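Local coordinates for putative uncharacterized protein ORP (Desulfovibrio gigas, PDB 2WFB), which is of uncharacterised molecular function but probably carries a mixed molybdenum-copper sulphide cluster, absent from this apo form, and belongs to the dinitrogenase iron-molybdenum cofactor family, at residues A[31-34]-A[39-42]; A[10-15]-A[19-24]. All coordinates share one frame; numbering follows the deposited sequence.

Contact 1 lies at one edge of the five-stranded mixed sheet, where strand 29-34 pairs with the outermost strand 40-44 of this chain. Contact 2 starts one strand further in and ties the end of strand 6-11 to the irregular loop leading back to strand 29-34. Regular backbone bonds and small apolar side chains hold the hairpin; in contact 2 a threonine and an aspartate do much of the work. Both are partly buried, but contact 2 lies nearer the middle of the chain and buries T10, A11, V20, D21 and F24; contact 1 buries its three valines and exposes A39, A40 and E41. They touch where Y42 packs on G13 and P14 and V31 on A11.

Contact 1 (A[31-34]-A[39-42]); sequences VVVD and AAEY
V31 to V33 pair with A40 to Y42 as antiparallel strands of a beta hairpin, their short axes 4.7 Å apart at closest and their directions 164° from each other. V32 and E41 form the hydrogen-bonded pair: V32 N gives to E41 O at 2.9 Å and E41 N returns to V32 O. Beyond them D34 N reaches A39 O at 2.8 Å, nearly straight at the hydrogen (168°), and extends the ladder to the mouth of the turn. CA-H...O contacts lie between the main bonds, the shortest A40 CA to V32 O at 3.2 Å.

V31, V33, A40 and Y42 share one face. Here V33 CG1 presses on A40 CB at 3.5 Å, tighter than usual for two methyls, while V31 CG1 approaches the same alanine methyl more loosely. The other branch of V31, CG2, stands beside the backbone N (CG1 is anti to it, chi1 172°) and meets the Y42 ring at its edge, 4.0 Å from CD1. On the reverse face E41 CG lies 4.0 Å from V32 CB, and the rest of the glutamate chain runs on extended.

At the end of the strand the D34 carboxylate makes weak hydrogen bonds into the turn, to A36 N and T37 OG1. On its inner side strand 29-34 bonds to strand 6-11, V31 with V9 and V33 with I7, while V100 and V104 of helix 100-108 cover V31 and V33.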
# COMPACT_ATOMS: atom_id res chain seq x y z
N VAL A 31 6.64 1.47 1.35
CA VAL A 31 7.27 2.76 1.22
C VAL A 31 6.13 3.78 1.26
O VAL A 31 5.23 3.74 0.43
CB VAL A 31 8.07 2.88 -0.10
CG1 VAL A 31 8.57 4.34 -0.30
CG2 VAL A 31 9.24 1.95 -0.09
N VAL A 32 6.16 4.65 2.26
CA VAL A 32 5.13 5.66 2.46
C VAL A 32 5.68 7.02 2.02
O VAL A 32 6.70 7.45 2.53
CB VAL A 32 4.72 5.76 3.94
CG1 VAL A 32 3.59 6.79 4.10
CG2 VAL A 32 4.30 4.40 4.46
N VAL A 33 5.02 7.67 1.07
CA VAL A 33 5.54 8.92 0.49
C VAL A 33 4.54 10.06 0.63
O VAL A 33 3.33 9.86 0.47
CB VAL A 33 5.93 8.80 -1.02
CG1 VAL A 33 7.12 7.90 -1.21
CG2 VAL A 33 4.80 8.24 -1.81
N ASP A 34 5.05 11.25 0.92
CA ASP A 34 4.23 12.44 0.97
C ASP A 34 4.21 13.03 -0.44
O ASP A 34 5.25 13.50 -0.92
CB ASP A 34 4.86 13.43 1.94
CG ASP A 34 3.94 14.61 2.27
OD1 ASP A 34 2.96 14.89 1.53
OD2 ASP A 34 4.24 15.26 3.29
N ALA A 39 8.83 13.54 0.62
CA ALA A 39 9.55 12.76 1.61
C ALA A 39 9.01 11.31 1.62
O ALA A 39 7.83 11.08 1.36
CB ALA A 39 9.42 13.40 2.98
N ALA A 40 9.90 10.36 1.91
CA ALA A 40 9.53 8.94 1.97
C ALA A 40 10.12 8.23 3.19
O ALA A 40 11.22 8.55 3.63
CB ALA A 40 9.98 8.24 0.69
N GLU A 41 9.39 7.26 3.74
CA GLU A 41 9.94 6.38 4.77
C GLU A 41 9.61 4.94 4.41
O GLU A 41 8.70 4.70 3.61
CB GLU A 41 9.39 6.73 6.17
CG GLU A 41 7.87 6.64 6.27
CD GLU A 41 7.32 6.73 7.71
OE1 GLU A 41 6.07 6.68 7.85
OE2 GLU A 41 8.11 6.84 8.67
N TYR A 42 10.34 3.99 4.98
CA TYR A 42 10.04 2.58 4.83
C TYR A 42 9.45 2.02 6.13
O TYR A 42 10.06 2.15 7.20
CB TYR A 42 11.28 1.79 4.38
CG TYR A 42 11.03 0.31 4.22
CD1 TYR A 42 10.38 -0.18 3.10
CD2 TYR A 42 11.44 -0.59 5.20
CE1 TYR A 42 10.14 -1.54 2.95
CE2 TYR A 42 11.20 -1.94 5.08
CZ TYR A 42 10.55 -2.42 3.95
OH TYR A 42 10.33 -3.76 3.82

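Contact 2 (A[10-15]-A[19-24]); sequences TAEGPG and LVDPRF
T10 OG1 has three polar partners: it donates to D21 O at 2.7 Å, in the plane of that carbonyl, and is also hydrogen-bonded to T73 OG1 and, weakly, to L72 O. The contact fastens the end of strand 6-11 of the mixed sheet to the irregular loop that precedes strand 29-34. T10 holds D21 at both ends of its backbone, because D21 N donates to T10 O at 3.0 Å, arriving well above the carbonyl plane. The hydroxyl sits between the backbone N and carbonyl carbon (chi1 56°), which leaves CG2 turned to the edge of the F24 ring, 3.8 Å from CD1. That side chain lies against L71 of strand 68-72 and A59 and L63 of helix 55-66; its nearest atoms are about 4 Å from a phosphate ion, probably from the crystallisation liquor.

The D21 side chain is buried over the A11 backbone and folds back on its own loop. OD1 accepts from R23 N at 3.1 Å, an Asx turn, with the donor on the anti side of the carboxylate and tilted from its plane; OD2 takes A28 N and so ties the loop to the residue just ahead of strand 29-34. E12 bends at chi2 (148°) and brings its carboxylate alongside L19 and across P22, where OE2 lies 3.4 Å from P22 CD. The two carboxylates, turned 62° apart, do not meet, but E12 OE2 to D21 OD1 is 4.4 Å, close enough that each might raise the other's proton affinity.

At the outer end two waters bridge the segments: one accepts from L19 N and donates weakly to E12 OE1, the other accepts from E12 N and donates to L19 O at 2.6 Å.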
# COMPACT_ATOMS: atom_id res chain seq x y z
N THR A 10 3.09 -0.98 -1.44
CA THR A 10 3.67 -2.27 -1.04
C THR A 10 5.04 -2.47 -1.68
O THR A 10 5.23 -2.20 -2.86
CB THR A 10 2.76 -3.46 -1.36
OG1 THR A 10 2.42 -3.45 -2.75
CG2 THR A 10 1.47 -3.36 -0.54
N ALA A 11 6.00 -2.92 -0.88
CA ALA A 11 7.39 -2.89 -1.29
C ALA A 11 8.12 -4.15 -0.84
O ALA A 11 7.77 -4.76 0.17
CB ALA A 11 8.07 -1.66 -0.76
N GLU A 12 9.15 -4.52 -1.60
CA GLU A 12 9.90 -5.73 -1.34
C GLU A 12 11.07 -5.43 -0.39
O GLU A 12 11.76 -6.34 0.06
CB GLU A 12 10.32 -6.36 -2.70
CG GLU A 12 9.16 -7.17 -3.35
CD GLU A 12 9.13 -7.19 -4.87
OE1 GLU A 12 10.08 -6.72 -5.52
OE2 GLU A 12 8.14 -7.70 -5.43
N GLY A 13 11.21 -4.15 -0.04
CA GLY A 13 12.30 -3.62 0.78
C GLY A 13 12.38 -2.10 0.58
O GLY A 13 11.56 -1.51 -0.14
N PRO A 14 13.37 -1.45 1.21
CA PRO A 14 13.44 0.03 1.16
C PRO A 14 13.88 0.58 -0.20
O PRO A 14 14.53 -0.13 -0.96
CB PRO A 14 14.49 0.38 2.24
CG PRO A 14 14.81 -0.92 2.96
CD PRO A 14 14.41 -2.05 2.06
N GLY A 15 13.51 1.82 -0.52
CA GLY A 15 14.00 2.49 -1.73
C GLY A 15 12.92 2.82 -2.73
O GLY A 15 12.01 2.03 -2.95
N LEU A 19 10.88 -2.56 -6.80
CA LEU A 19 9.59 -2.85 -7.42
C LEU A 19 8.48 -2.87 -6.39
O LEU A 19 8.74 -3.17 -5.25
CB LEU A 19 9.61 -4.23 -8.10
CG LEU A 19 10.49 -4.41 -9.33
CD1 LEU A 19 10.50 -5.89 -9.68
CD2 LEU A 19 9.96 -3.58 -10.48
N VAL A 20 7.25 -2.57 -6.82
CA VAL A 20 6.14 -2.80 -5.93
C VAL A 20 5.96 -4.32 -5.68
O VAL A 20 6.12 -5.15 -6.61
CB VAL A 20 4.77 -2.03 -6.32
CG1 VAL A 20 4.96 -0.94 -7.34
CG2 VAL A 20 3.64 -2.93 -6.67
N ASP A 21 5.73 -4.66 -4.43
CA ASP A 21 5.43 -6.03 -4.03
C ASP A 21 4.02 -6.32 -4.53
O ASP A 21 3.11 -5.59 -4.17
CB ASP A 21 5.47 -6.12 -2.50
CG ASP A 21 5.64 -7.55 -1.99
OD1 ASP A 21 4.97 -8.48 -2.49
OD2 ASP A 21 6.45 -7.74 -1.06
N PRO A 22 3.82 -7.40 -5.34
CA PRO A 22 2.46 -7.73 -5.78
C PRO A 22 1.50 -8.08 -4.63
O PRO A 22 0.30 -8.09 -4.82
CB PRO A 22 2.63 -8.96 -6.68
CG PRO A 22 4.06 -9.07 -6.93
CD PRO A 22 4.80 -8.37 -5.84
N ARG A 23 2.04 -8.36 -3.44
CA ARG A 23 1.19 -8.81 -2.35
C ARG A 23 0.99 -7.70 -1.37
O ARG A 23 1.80 -6.77 -1.27
CB ARG A 23 1.83 -10.00 -1.65
CG ARG A 23 1.84 -11.19 -2.53
CD ARG A 23 2.98 -12.06 -2.14
NE ARG A 23 2.50 -12.94 -1.13
CZ ARG A 23 3.25 -13.52 -0.20
NH1 ARG A 23 4.55 -13.29 -0.11
NH2 ARG A 23 2.66 -14.32 0.65
N PHE A 24 -0.12 -7.77 -0.66
CA PHE A 24 -0.44 -6.75 0.32
C PHE A 24 -0.17 -7.17 1.77
O PHE A 24 0.75 -6.66 2.40
CB PHE A 24 -1.86 -6.21 0.18
CG PHE A 24 -2.27 -5.34 1.33
CD1 PHE A 24 -1.62 -4.12 1.56
CD2 PHE A 24 -3.24 -5.76 2.23
CE1 PHE A 24 -1.96 -3.33 2.65
CE2 PHE A 24 -3.57 -4.98 3.32
CZ PHE A 24 -2.92 -3.74 3.51
O HOH W 1 10.58 -2.84 -3.41
O HOH W 2 12.79 -4.77 -5.96